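Long-range contacts in UPF0255 protein frsA (Vibrio vulnificus, PDB 4I4C), which probably hydrolyses carboxylic esters, as a member of the FrsA family of alpha/beta hydrolases: residues 197-202 / 225-230; 246-251 / 276-281; 269-274 / 293-298; 137-142 / 203-208; 182-187 / 256-261. All blocks are in the same frame, centred on the assembly; numbering follows the deposited sequence.

Overall arrangement
Interaction 1 lies in the middle. The centres of interactions 2, 3, 4 and 5 are about 9, 10, 11 and 15 Å from its own. Interactions 1, 3 and 5 reach the same mixed sheet, the core of an alpha/beta hydrolase. Neighbouring strands join interaction 1 to interactions 3 and 5, and interactions 2 and 3 share helix 273-284. Along the chain, interaction 1 closes before interactions 2 and 3 open, and interactions 4 and 1 alternate their segments. Interactions 1 and 3 both touch the bound hexanoic acid, at the strand ends where this fold keeps its active site. The centres of interactions 4 and 5 are about 24 Å apart, yet Q206 and H183 touch.

Interaction 1. Residues 197-202 / 225-230; sequences IVSAGL and LTVDMP. With 6NA (hexanoic acid), chain D.
The chi1 of S199 (-69°) sets OG anti to the carbonyl carbon. There S199 OG lies 2.7 Å from V227 O. H248 NE2 is a second partner of this hydroxyl, at a distance unusually short for a hydrogen bond. In I197 the chi1 of -56° puts CG1 beside the backbone N, which leaves CG2 as the branch anti to N. I197 CG2 meets V227 CG2 at 3.7 Å, and the two side chains cross obliquely. I197 CG1 and L225 CD2 make a looser apolar contact on the same face of the sheet.

The strands pair in parallel at I197-L225 and V198-T226. V198 N donates to L225 O at 2.9 Å, and V227 N donates to V198 O at 3.1 Å. After V227 the segments spread apart and water takes over. One water accepts from A200 N and donates to V227 O. V227 O is therefore approached by both this water and S199 OG. A second water accepts from M229 N and donates to A200 O. M229 CG rests 3.8 Å from A200 O.

Beyond A200, L202 N donates to O of the hexanoic acid at 3.0 Å, and G201 CA is 3.1 Å from the same oxygen. Strand 193-199, helix 210-217 and strand 223-226 form a beta-alpha-beta crossover. The L202 amide, beyond the end of strand 193-199, is placed as an oxyanion-hole donor is in alpha/beta hydrolases.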
# COMPACT_ATOMS: atom_id res chain seq x y z
N ILE A 197 6.73 1.35 12.54
CA ILE A 197 5.35 1.28 12.11
C ILE A 197 5.38 1.56 10.62
O ILE A 197 6.06 2.49 10.19
CB ILE A 197 4.48 2.31 12.82
CG1 ILE A 197 4.59 2.14 14.34
CG2 ILE A 197 3.02 2.16 12.35
CD1 ILE A 197 4.03 3.29 15.14
N VAL A 198 4.68 0.74 9.83
CA VAL A 198 4.78 0.81 8.38
C VAL A 198 3.40 0.85 7.74
O VAL A 198 2.56 0.02 8.07
CB VAL A 198 5.56 -0.40 7.82
CG1 VAL A 198 5.71 -0.29 6.32
CG2 VAL A 198 6.92 -0.53 8.50
N SER A 199 3.17 1.81 6.84
CA SER A 199 1.94 1.83 6.05
C SER A 199 2.20 2.04 4.55
O SER A 199 2.98 2.91 4.17
CB SER A 199 0.99 2.90 6.57
OG SER A 199 0.48 2.53 7.83
N ALA A 200 1.54 1.24 3.71
CA ALA A 200 1.59 1.44 2.26
C ALA A 200 0.46 2.38 1.81
O ALA A 200 -0.18 3.02 2.65
CB ALA A 200 1.52 0.12 1.51
N GLY A 201 0.21 2.46 0.50
CA GLY A 201 -0.73 3.42 -0.03
C GLY A 201 -2.14 2.90 -0.17
O GLY A 201 -2.43 1.78 0.27
N LEU A 202 -3.02 3.68 -0.79
CA LEU A 202 -4.46 3.40 -0.83
C LEU A 202 -4.89 2.13 -1.60
O LEU A 202 -6.02 1.69 -1.45
CB LEU A 202 -5.24 4.61 -1.35
CG LEU A 202 -5.19 5.86 -0.46
CD1 LEU A 202 -5.81 7.06 -1.17
CD2 LEU A 202 -5.89 5.60 0.87
N LEU A 225 5.64 -3.30 12.38
CA LEU A 225 4.25 -3.24 12.80
C LEU A 225 3.45 -2.62 11.67
O LEU A 225 3.51 -1.41 11.46
CB LEU A 225 4.12 -2.40 14.07
CG LEU A 225 2.73 -2.26 14.67
CD1 LEU A 225 2.19 -3.63 15.03
CD2 LEU A 225 2.79 -1.38 15.91
N THR A 226 2.73 -3.44 10.92
CA THR A 226 1.97 -2.93 9.77
C THR A 226 0.61 -2.38 10.17
O THR A 226 -0.04 -2.87 11.09
CB THR A 226 1.81 -4.00 8.68
OG1 THR A 226 1.14 -5.14 9.22
CG2 THR A 226 3.18 -4.43 8.16
N VAL A 227 0.19 -1.32 9.47
CA VAL A 227 -1.08 -0.68 9.72
C VAL A 227 -1.68 -0.25 8.38
O VAL A 227 -0.94 0.20 7.50
CB VAL A 227 -0.92 0.58 10.61
CG1 VAL A 227 -2.28 1.16 10.96
CG2 VAL A 227 -0.14 0.27 11.89
N ASP A 228 -2.99 -0.41 8.24
CA ASP A 228 -3.75 0.13 7.12
C ASP A 228 -4.23 1.57 7.38
O ASP A 228 -4.83 1.86 8.42
CB ASP A 228 -4.98 -0.74 6.84
CG ASP A 228 -4.62 -2.08 6.18
OD1 ASP A 228 -3.92 -2.07 5.14
OD2 ASP A 228 -5.06 -3.13 6.70
N MET A 229 -3.96 2.47 6.43
CA MET A 229 -4.50 3.83 6.45
C MET A 229 -6.02 3.79 6.59
O MET A 229 -6.64 2.81 6.19
CB MET A 229 -4.16 4.54 5.13
CG MET A 229 -2.70 4.84 4.91
SD MET A 229 -2.22 6.27 5.90
CE MET A 229 -2.96 7.59 4.92
N PRO A 230 -6.62 4.85 7.14
CA PRO A 230 -8.10 4.90 7.21
C PRO A 230 -8.75 4.69 5.84
O PRO A 230 -8.26 5.28 4.87
CB PRO A 230 -8.38 6.31 7.73
CG PRO A 230 -7.15 6.68 8.50
CD PRO A 230 -6.00 6.00 7.82
CA 6NA D . -1.57 7.45 -3.63
C 6NA D . -1.49 6.08 -3.05
O 6NA D . -1.39 5.89 -1.87
CB 6NA D . -2.86 7.78 -4.25
CG 6NA D . -3.08 9.12 -4.73
CD 6NA D . -2.28 9.59 -5.85
C6 6NA D . -2.81 9.27 -7.16
OXT 6NA D . -1.52 5.12 -3.76
O HOH W 1 -0.23 -0.58 4.97
O HOH W 2 -2.62 1.82 3.99

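Interaction 2. Residues 246-251 / 276-281; sequences RLHQAV and NAMVRL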
# COMPACT_ATOMS: atom_id res chain seq x y z
N ARG A 246 -4.36 9.76 12.23
CA ARG A 246 -5.19 9.36 13.37
C ARG A 246 -4.89 7.98 13.96
O ARG A 246 -4.67 7.83 15.16
CB ARG A 246 -6.64 9.34 12.88
CG ARG A 246 -7.69 9.78 13.85
CD ARG A 246 -8.90 10.34 13.11
NE ARG A 246 -9.88 9.34 12.68
CZ ARG A 246 -10.03 8.90 11.44
NH1 ARG A 246 -9.25 9.36 10.47
NH2 ARG A 246 -10.98 8.00 11.16
N LEU A 247 -4.92 6.96 13.10
CA LEU A 247 -4.82 5.58 13.56
C LEU A 247 -3.39 5.25 13.97
O LEU A 247 -3.16 4.51 14.93
CB LEU A 247 -5.33 4.62 12.47
CG LEU A 247 -6.71 4.85 11.85
CD1 LEU A 247 -7.07 3.73 10.85
CD2 LEU A 247 -7.79 4.96 12.91
N HIS A 248 -2.43 5.80 13.24
CA HIS A 248 -1.02 5.61 13.59
C HIS A 248 -0.64 6.22 14.94
O HIS A 248 0.21 5.67 15.67
CB HIS A 248 -0.14 6.15 12.47
CG HIS A 248 -0.34 5.45 11.16
ND1 HIS A 248 -1.27 5.87 10.24
CD2 HIS A 248 0.24 4.35 10.65
CE1 HIS A 248 -1.24 5.06 9.20
NE2 HIS A 248 -0.33 4.13 9.42
N GLN A 249 -1.26 7.34 15.27
CA GLN A 249 -0.99 8.01 16.53
C GLN A 249 -1.48 7.13 17.67
O GLN A 249 -0.81 7.00 18.70
CB GLN A 249 -1.70 9.36 16.57
CG GLN A 249 -1.56 10.08 17.89
CD GLN A 249 -1.43 11.56 17.69
OE1 GLN A 249 -2.21 12.17 16.96
NE2 GLN A 249 -0.42 12.15 18.33
N ALA A 250 -2.64 6.53 17.46
CA ALA A 250 -3.24 5.63 18.45
C ALA A 250 -2.41 4.36 18.57
O ALA A 250 -2.24 3.84 19.67
CB ALA A 250 -4.69 5.29 18.08
N VAL A 251 -1.90 3.87 17.45
CA VAL A 251 -1.04 2.69 17.48
C VAL A 251 0.27 3.05 18.18
O VAL A 251 0.81 2.25 18.95
CB VAL A 251 -0.76 2.12 16.07
CG1 VAL A 251 0.31 1.06 16.13
CG2 VAL A 251 -2.03 1.54 15.44
N ASN A 276 2.55 10.27 3.54
CA ASN A 276 1.97 11.48 4.11
C ASN A 276 1.66 11.34 5.57
O ASN A 276 1.86 12.28 6.35
CB ASN A 276 0.68 11.84 3.42
CG ASN A 276 0.89 12.31 2.03
OD1 ASN A 276 1.71 11.74 1.30
ND2 ASN A 276 0.16 13.36 1.64
N ALA A 277 1.13 10.17 5.94
CA ALA A 277 0.69 9.94 7.30
C ALA A 277 1.86 9.89 8.27
O ALA A 277 1.75 10.34 9.41
CB ALA A 277 -0.12 8.65 7.38
N MET A 278 2.98 9.33 7.81
CA MET A 278 4.17 9.21 8.64
C MET A 278 4.82 10.59 8.86
O MET A 278 5.34 10.86 9.94
CB MET A 278 5.18 8.23 8.02
CG MET A 278 4.64 6.81 7.83
SD MET A 278 3.82 6.25 9.34
CE MET A 278 2.11 6.30 8.80
N VAL A 279 4.78 11.44 7.83
CA VAL A 279 5.37 12.77 7.94
C VAL A 279 4.54 13.58 8.91
O VAL A 279 5.06 14.21 9.83
CB VAL A 279 5.36 13.54 6.62
CG1 VAL A 279 5.86 14.94 6.85
CG2 VAL A 279 6.19 12.86 5.57
N ARG A 280 3.24 13.56 8.70
CA ARG A 280 2.28 14.13 9.59
C ARG A 280 2.54 13.76 11.02
O ARG A 280 2.64 14.57 11.89
CB ARG A 280 0.91 13.68 9.22
CG ARG A 280 -0.07 14.75 9.16
CD ARG A 280 -1.42 14.26 9.20
NE ARG A 280 -2.33 15.38 9.20
CZ ARG A 280 -3.17 15.60 10.18
NH1 ARG A 280 -3.96 16.63 10.19
NH2 ARG A 280 -3.19 14.78 11.16
N LEU A 281 2.67 12.48 11.23
CA LEU A 281 2.96 11.95 12.56
C LEU A 281 4.33 12.40 13.11
O LEU A 281 4.51 12.53 14.33
CB LEU A 281 2.85 10.42 12.55
CG LEU A 281 3.12 9.71 13.87
CD1 LEU A 281 2.26 10.28 14.99
CD2 LEU A 281 2.87 8.21 13.72
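H248 and M278 carry this contact between two helices that lie on one side of the sheet in an alpha/beta hydrolase fold. Helix 246-254 precedes strand 266-271, and helix 273-284 follows it. Their axes over the two segments come within 9.7 Å and cross at -56°. No hydrogen bond links the segments.

The ring contact comes first. M278 CE sits over the centre of the H248 imidazole in a CH-pi contact, 3.3 Å from the ring centroid and 12° off its normal. This is tight. The methyl is equally close to CD2 and NE2. The M278 chain is bent, and its chi3 of 108°, away from the staggered positions, turns CE onto the ring. SD stays farther off and oblique. The two side chains cross at about a right angle. A277 CB approaches H248 ND1 and CE1 obliquely, at 4.2 Å from ND1. M229, from interaction 1, also packs on H248 and A277.

Polar groups take partners outside the pair. The polar end of H248 turns to S199, at an unusually short distance. Q249 NE2 bonds to E285 OE2, and R280 NH2 forms a salt bridge with D243.

The apolar contacts come from L281. Its CG is anti to the backbone N, and its two methyls are shared between neighbouring residues of the other helix. L281 CD1 lies 4.4 Å from Q249 CB. L281 CD2 rests on H248 CB at 3.9 Å.

Interaction 3. Residues 269-274 / 293-298; sequences IGFRFG and VILGAP. With 6NA (hexanoic acid), chain D.
This is a parallel strand pairing in the sheet core, between strands 266-271 and 291-295, which form a beta-alpha-beta unit with helix 273-284. I269, G270 and F271 pair with V293, I294 and L295. G270 N donates to V293 O at 2.9 Å, and L295 N donates to G270 O at 3.0 Å. R272 N, just past the strand, continues the ladder to L295 O at 2.9 Å. On the face of F271 and L295, F271 CD1 lies 4.1 Å from L295 CB.

R272 then turns sharply, with phi 49° and psi -137°. The sequence G270-F271-R272-F273-G274 follows the Gly-X-Nuc-X-Gly pattern of the nucleophile elbow in alpha/beta hydrolases, with an arginine at the central place. Two glycines, G270 and G274, flank the tight turn.

The bent R272 side chain brings NH1 back to G296 O at 2.9 Å, a weak hydrogen bond. NH1 also forms a salt bridge with D366. P298 packs its CD 3.4 Å from R272 C, and its CG reaches F273 CD1. F273 N donates to O of the hexanoic acid at 3.0 Å, the oxygen that L202 N also holds.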
# COMPACT_ATOMS: atom_id res chain seq x y z
N ILE A 269 8.04 3.92 8.46
CA ILE A 269 8.23 3.79 7.02
C ILE A 269 6.88 3.97 6.33
O ILE A 269 5.89 3.35 6.72
CB ILE A 269 8.83 2.40 6.65
CG1 ILE A 269 10.08 2.12 7.50
CG2 ILE A 269 9.18 2.35 5.18
CD1 ILE A 269 10.66 0.72 7.33
N GLY A 270 6.82 4.82 5.32
CA GLY A 270 5.58 5.15 4.65
C GLY A 270 5.76 5.17 3.14
O GLY A 270 6.57 5.94 2.62
N PHE A 271 5.04 4.30 2.43
CA PHE A 271 5.07 4.26 0.97
C PHE A 271 3.82 4.94 0.42
O PHE A 271 2.74 4.80 0.99
CB PHE A 271 5.05 2.81 0.49
CG PHE A 271 6.18 1.97 1.04
CD1 PHE A 271 7.40 1.91 0.38
CD2 PHE A 271 6.00 1.21 2.19
CE1 PHE A 271 8.44 1.11 0.88
CE2 PHE A 271 7.03 0.42 2.69
CZ PHE A 271 8.24 0.37 2.03
N ARG A 272 3.96 5.64 -0.70
CA ARG A 272 2.83 6.35 -1.29
C ARG A 272 2.11 7.18 -0.24
O ARG A 272 2.75 7.80 0.60
CB ARG A 272 1.84 5.37 -1.96
CG ARG A 272 2.44 4.41 -2.94
CD ARG A 272 3.33 5.13 -3.90
NE ARG A 272 2.75 5.24 -5.22
CZ ARG A 272 3.20 6.06 -6.17
NH1 ARG A 272 4.24 6.86 -5.93
NH2 ARG A 272 2.59 6.07 -7.35
N PHE A 273 0.78 7.16 -0.26
CA PHE A 273 -0.02 7.97 0.66
C PHE A 273 0.29 7.60 2.10
O PHE A 273 0.16 8.44 3.00
CB PHE A 273 -1.51 7.82 0.37
CG PHE A 273 -2.37 8.90 1.00
CD1 PHE A 273 -1.86 10.16 1.23
CD2 PHE A 273 -3.68 8.64 1.36
CE1 PHE A 273 -2.65 11.15 1.80
CE2 PHE A 273 -4.46 9.62 1.94
CZ PHE A 273 -3.94 10.87 2.15
N GLY A 274 0.70 6.36 2.33
CA GLY A 274 1.22 5.97 3.63
C GLY A 274 2.30 6.95 4.11
O GLY A 274 2.40 7.25 5.30
N VAL A 293 11.05 7.43 7.28
CA VAL A 293 11.49 7.27 5.90
C VAL A 293 10.25 7.10 5.03
O VAL A 293 9.35 6.32 5.37
CB VAL A 293 12.39 6.03 5.73
CG1 VAL A 293 12.89 5.92 4.30
CG2 VAL A 293 13.55 6.06 6.71
N ILE A 294 10.20 7.83 3.93
CA ILE A 294 9.07 7.75 3.02
C ILE A 294 9.54 7.50 1.59
O ILE A 294 10.62 7.93 1.20
CB ILE A 294 8.18 9.01 3.09
CG1 ILE A 294 8.96 10.27 2.68
CG2 ILE A 294 7.58 9.18 4.49
CD1 ILE A 294 8.05 11.49 2.43
N LEU A 295 8.75 6.77 0.80
CA LEU A 295 9.09 6.55 -0.59
C LEU A 295 7.87 6.77 -1.46
O LEU A 295 6.81 6.18 -1.21
CB LEU A 295 9.67 5.14 -0.80
CG LEU A 295 10.02 4.71 -2.23
CD1 LEU A 295 10.92 5.71 -2.95
CD2 LEU A 295 10.67 3.32 -2.24
N GLY A 296 8.00 7.61 -2.49
CA GLY A 296 6.91 7.83 -3.44
C GLY A 296 5.66 8.49 -2.87
O GLY A 296 4.56 8.29 -3.39
N ALA A 297 5.82 9.29 -1.82
CA ALA A 297 4.67 9.93 -1.15
C ALA A 297 4.14 11.16 -1.91
O ALA A 297 4.92 12.01 -2.37
CB ALA A 297 5.05 10.30 0.30
N PRO A 298 2.80 11.26 -2.05
CA PRO A 298 2.16 12.44 -2.65
C PRO A 298 2.04 13.55 -1.62
O PRO A 298 0.94 13.80 -1.10
CB PRO A 298 0.77 11.93 -3.03
CG PRO A 298 0.49 10.84 -2.04
CD PRO A 298 1.83 10.19 -1.74
CA 6NA D . -1.57 7.45 -3.63
C 6NA D . -1.49 6.08 -3.05
O 6NA D . -1.39 5.89 -1.87
CB 6NA D . -2.86 7.78 -4.25
CG 6NA D . -3.08 9.12 -4.73
CD 6NA D . -2.28 9.59 -5.85
C6 6NA D . -2.81 9.27 -7.16
OXT 6NA D . -1.52 5.12 -3.76

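Interaction 4. Residues 137-142 / 203-208; sequences YPHLKS and DSLQTD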
# COMPACT_ATOMS: atom_id res chain seq x y z
N TYR A 137 -6.56 -6.42 -6.01
CA TYR A 137 -6.10 -5.08 -6.39
C TYR A 137 -6.96 -4.56 -7.53
O TYR A 137 -7.24 -5.31 -8.49
CB TYR A 137 -4.64 -5.16 -6.83
CG TYR A 137 -4.08 -3.96 -7.57
CD1 TYR A 137 -3.52 -2.88 -6.89
CD2 TYR A 137 -4.04 -3.94 -8.96
CE1 TYR A 137 -2.98 -1.80 -7.58
CE2 TYR A 137 -3.50 -2.87 -9.66
CZ TYR A 137 -2.96 -1.80 -8.96
OH TYR A 137 -2.41 -0.73 -9.67
N PRO A 138 -7.39 -3.28 -7.45
CA PRO A 138 -7.03 -2.29 -6.43
C PRO A 138 -8.00 -2.16 -5.24
O PRO A 138 -8.07 -1.09 -4.62
CB PRO A 138 -7.06 -0.99 -7.22
CG PRO A 138 -8.25 -1.19 -8.12
CD PRO A 138 -8.16 -2.66 -8.54
N HIS A 139 -8.74 -3.21 -4.93
CA HIS A 139 -9.51 -3.26 -3.68
C HIS A 139 -10.62 -2.21 -3.61
O HIS A 139 -10.72 -1.46 -2.64
CB HIS A 139 -8.57 -3.16 -2.48
CG HIS A 139 -7.40 -4.09 -2.58
ND1 HIS A 139 -7.55 -5.46 -2.54
CD2 HIS A 139 -6.08 -3.85 -2.73
CE1 HIS A 139 -6.36 -6.03 -2.66
NE2 HIS A 139 -5.45 -5.07 -2.77
N LEU A 140 -11.42 -2.16 -4.67
CA LEU A 140 -12.63 -1.35 -4.69
C LEU A 140 -13.63 -1.96 -3.72
O LEU A 140 -13.77 -3.19 -3.67
CB LEU A 140 -13.20 -1.30 -6.10
CG LEU A 140 -12.32 -0.60 -7.14
CD1 LEU A 140 -13.10 -0.36 -8.42
CD2 LEU A 140 -11.75 0.71 -6.61
N LYS A 141 -14.34 -1.13 -2.97
CA LYS A 141 -15.11 -1.63 -1.82
C LYS A 141 -16.33 -2.44 -2.23
O LYS A 141 -16.76 -3.34 -1.51
CB LYS A 141 -15.50 -0.50 -0.85
CG LYS A 141 -16.65 0.38 -1.32
CD LYS A 141 -16.85 1.58 -0.40
CE LYS A 141 -16.93 1.16 1.06
NZ LYS A 141 -16.84 2.35 1.98
N SER A 142 -16.87 -2.14 -3.40
CA SER A 142 -18.06 -2.84 -3.85
C SER A 142 -17.71 -4.05 -4.71
O SER A 142 -18.59 -4.67 -5.31
CB SER A 142 -18.97 -1.89 -4.62
OG SER A 142 -18.29 -1.36 -5.75
N ASP A 203 -4.01 1.56 -2.42
CA ASP A 203 -4.35 0.33 -3.14
C ASP A 203 -3.50 -0.88 -2.73
O ASP A 203 -3.43 -1.88 -3.45
CB ASP A 203 -4.34 0.54 -4.67
CG ASP A 203 -3.01 1.05 -5.20
OD1 ASP A 203 -1.96 0.77 -4.60
OD2 ASP A 203 -3.02 1.74 -6.24
N SER A 204 -2.86 -0.77 -1.57
CA SER A 204 -2.14 -1.91 -1.01
C SER A 204 -2.87 -2.40 0.23
O SER A 204 -3.73 -1.70 0.76
CB SER A 204 -0.71 -1.50 -0.62
OG SER A 204 0.14 -1.34 -1.76
N LEU A 205 -2.53 -3.60 0.68
CA LEU A 205 -3.01 -4.09 1.96
C LEU A 205 -1.79 -4.19 2.88
O LEU A 205 -0.66 -4.32 2.40
CB LEU A 205 -3.66 -5.48 1.81
CG LEU A 205 -4.77 -5.75 0.79
CD1 LEU A 205 -5.12 -7.23 0.80
CD2 LEU A 205 -6.03 -4.91 1.04
N GLN A 206 -2.01 -4.13 4.19
CA GLN A 206 -0.90 -4.13 5.14
C GLN A 206 -0.09 -5.42 5.12
O GLN A 206 1.06 -5.48 5.60
CB GLN A 206 -1.42 -3.84 6.55
CG GLN A 206 -2.36 -4.88 7.12
CD GLN A 206 -2.62 -4.61 8.58
OE1 GLN A 206 -1.82 -4.96 9.43
NE2 GLN A 206 -3.74 -3.96 8.88
N THR A 207 -0.69 -6.46 4.54
CA THR A 207 -0.06 -7.77 4.45
C THR A 207 0.83 -7.89 3.18
O THR A 207 1.32 -8.97 2.88
CB THR A 207 -1.14 -8.90 4.51
OG1 THR A 207 -2.24 -8.57 3.66
CG2 THR A 207 -1.68 -9.07 5.93
N ASP A 208 1.04 -6.78 2.47
CA ASP A 208 1.81 -6.82 1.22
C ASP A 208 3.29 -6.51 1.41
O ASP A 208 4.00 -6.28 0.44
CB ASP A 208 1.24 -5.84 0.17
CG ASP A 208 -0.18 -6.18 -0.27
OD1 ASP A 208 -0.68 -7.25 0.11
OD2 ASP A 208 -0.79 -5.36 -0.99
O HOH W 3 -2.69 -5.44 -3.26
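The H139 imidazole has L205 on one face and the backbone of Y137 on the other. L205 CD2 stands over the ring centre, 3.7 Å from the centroid, in a CH-pi contact. Y137 N lies across the opposite face, 3.4 Å above the plane and toward the rim. D203 O comes to the ring edge, 3.4 Å from H139 CD2. A water also lies in the plane, 2.8 Å from H139 NE2.

The Y137 ring meets D203 O at its edge too, here 3.6 Å from Y137 CD1. Y137 CG is anti to the backbone N (chi1 166°), and the ring lies side by side with D203, pointing the same way. Ring and carboxylate planes are 63° apart. P138 CB lies over one face of the Y137 ring, toward its rim, and also touches D203 CB. The peptide before P138 is cis.

The contact joins two loops. Residues 137-142 link helices 121-136 and 144-163. Residues 203-208 lead from strand 193-199 of the alpha/beta hydrolase core into helix 210-217. D203 lies near the bound hexanoic acid, and its OD2 makes a salt bridge with R53.

L205 N donates to D208 OD2 at 3.0 Å, nearly straight at 178°, from above the carboxylate plane. The water beside the histidine also donates to D208 OD2.

Interaction 5. Residues 182-187 / 256-261; sequences AHLHLT and FSIPYV
L184 and L186 project from strand 178-186 against I258, Y260 and V261 of a turn. The side-chain contacts are apolar, and no hydrogen bond joins the segments. The type I turn from I258 to V261 presents an uneven surface, and the forked ends of the two leucines fit against it.

L184 makes the broader fit. Its CG is anti to the backbone N (chi1 179°), and CD1 and CD2 at its end touch the turn. L184 CD1 meets V261 CG1 at 3.8 Å, and the two side chains cross at a slant. L184 CD2 settles into the shallow hollow between two bumps. It lies 4.2 Å from I258 CG2 and 4.3 Å from Y260 CB.

L186 straddles the root of Y260. Both methyls of L186, CD1 and CD2, are 4.2 Å from Y260 CB. L186 CD2 also comes to 3.9 Å from Y260 O. The two side chains cross at about a right angle. Y260 gives mainly its CB and backbone to this contact. Its ring leads away and makes a cation-pi contact with K169.

Both leucines are on one side of the strand, while H183 and H185 are on the other. The turn follows helix 246-254 and runs into the short strand 261-262. L184 also touches L225 of strand 223-226 and L171 of strand 167-175. These two strands pair antiparallel with strand 178-186. I258 reaches L171 as well, and V261 packs on V195 of strand 193-199.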
# COMPACT_ATOMS: atom_id res chain seq x y z
N ALA A 182 -3.61 -4.40 13.62
CA ALA A 182 -2.23 -4.25 13.18
C ALA A 182 -1.46 -5.57 13.30
O ALA A 182 -1.80 -6.43 14.11
CB ALA A 182 -1.53 -3.12 13.97
N HIS A 183 -0.41 -5.73 12.50
CA HIS A 183 0.39 -6.95 12.58
C HIS A 183 1.82 -6.66 13.05
O HIS A 183 2.57 -5.98 12.38
CB HIS A 183 0.41 -7.67 11.23
CG HIS A 183 -0.90 -8.27 10.83
ND1 HIS A 183 -1.95 -7.51 10.36
CD2 HIS A 183 -1.34 -9.55 10.85
CE1 HIS A 183 -2.98 -8.30 10.09
NE2 HIS A 183 -2.63 -9.54 10.38
N LEU A 184 2.17 -7.22 14.20
CA LEU A 184 3.50 -7.05 14.78
C LEU A 184 4.39 -8.24 14.44
O LEU A 184 4.12 -9.36 14.85
CB LEU A 184 3.40 -6.89 16.30
CG LEU A 184 4.69 -6.71 17.10
CD1 LEU A 184 5.41 -5.40 16.72
CD2 LEU A 184 4.39 -6.75 18.60
N HIS A 185 5.43 -7.98 13.67
CA HIS A 185 6.38 -9.00 13.25
C HIS A 185 7.64 -8.90 14.10
O HIS A 185 8.31 -7.87 14.07
CB HIS A 185 6.77 -8.79 11.79
CG HIS A 185 5.59 -8.66 10.87
ND1 HIS A 185 4.71 -7.60 10.93
CD2 HIS A 185 5.16 -9.47 9.87
CE1 HIS A 185 3.78 -7.76 10.00
NE2 HIS A 185 4.03 -8.88 9.35
N LEU A 186 7.98 -9.96 14.82
CA LEU A 186 9.18 -9.95 15.66
C LEU A 186 10.14 -11.07 15.28
O LEU A 186 9.72 -12.15 14.89
CB LEU A 186 8.77 -10.10 17.12
CG LEU A 186 7.76 -9.06 17.60
CD1 LEU A 186 6.72 -9.73 18.47
CD2 LEU A 186 8.47 -7.93 18.35
N THR A 187 11.45 -10.82 15.39
CA THR A 187 12.44 -11.87 15.15
C THR A 187 12.42 -12.88 16.28
O THR A 187 12.63 -14.09 16.08
CB THR A 187 13.86 -11.30 15.03
OG1 THR A 187 14.15 -10.53 16.20
CG2 THR A 187 13.97 -10.40 13.81
N PHE A 256 3.28 1.69 24.38
CA PHE A 256 3.65 1.73 25.79
C PHE A 256 3.19 0.48 26.52
O PHE A 256 3.85 0.01 27.44
CB PHE A 256 3.06 2.95 26.50
CG PHE A 256 3.62 4.26 26.02
CD1 PHE A 256 4.93 4.61 26.30
CD2 PHE A 256 2.82 5.15 25.32
CE1 PHE A 256 5.45 5.82 25.86
CE2 PHE A 256 3.33 6.36 24.88
CZ PHE A 256 4.65 6.70 25.16
N SER A 257 2.03 -0.03 26.12
CA SER A 257 1.43 -1.18 26.78
C SER A 257 1.89 -2.48 26.14
O SER A 257 1.54 -3.57 26.60
CB SER A 257 -0.10 -1.09 26.72
OG SER A 257 -0.55 0.11 27.31
N ILE A 258 2.67 -2.37 25.07
CA ILE A 258 3.19 -3.56 24.42
C ILE A 258 4.64 -3.76 24.82
O ILE A 258 5.52 -3.00 24.40
CB ILE A 258 3.03 -3.48 22.89
CG1 ILE A 258 1.56 -3.27 22.54
CG2 ILE A 258 3.56 -4.75 22.23
CD1 ILE A 258 1.32 -3.07 21.08
N PRO A 259 4.89 -4.78 25.65
CA PRO A 259 6.23 -4.99 26.19
C PRO A 259 7.18 -5.65 25.19
O PRO A 259 8.39 -5.66 25.43
CB PRO A 259 5.98 -5.92 27.38
CG PRO A 259 4.78 -6.70 26.97
CD PRO A 259 3.93 -5.78 26.15
N TYR A 260 6.65 -6.19 24.08
CA TYR A 260 7.52 -6.82 23.08
C TYR A 260 8.35 -5.79 22.30
O TYR A 260 9.36 -6.13 21.69
CB TYR A 260 6.71 -7.69 22.11
CG TYR A 260 5.81 -8.71 22.78
CD1 TYR A 260 6.34 -9.80 23.47
CD2 TYR A 260 4.42 -8.59 22.73
CE1 TYR A 260 5.52 -10.74 24.08
CE2 TYR A 260 3.59 -9.52 23.33
CZ TYR A 260 4.15 -10.59 24.01
OH TYR A 260 3.32 -11.52 24.61
N VAL A 261 7.93 -4.53 22.33
CA VAL A 261 8.67 -3.47 21.63
C VAL A 261 9.32 -2.49 22.61
O VAL A 261 8.81 -2.27 23.71
CB VAL A 261 7.77 -2.69 20.63
CG1 VAL A 261 7.26 -3.62 19.52
CG2 VAL A 261 6.60 -2.04 21.36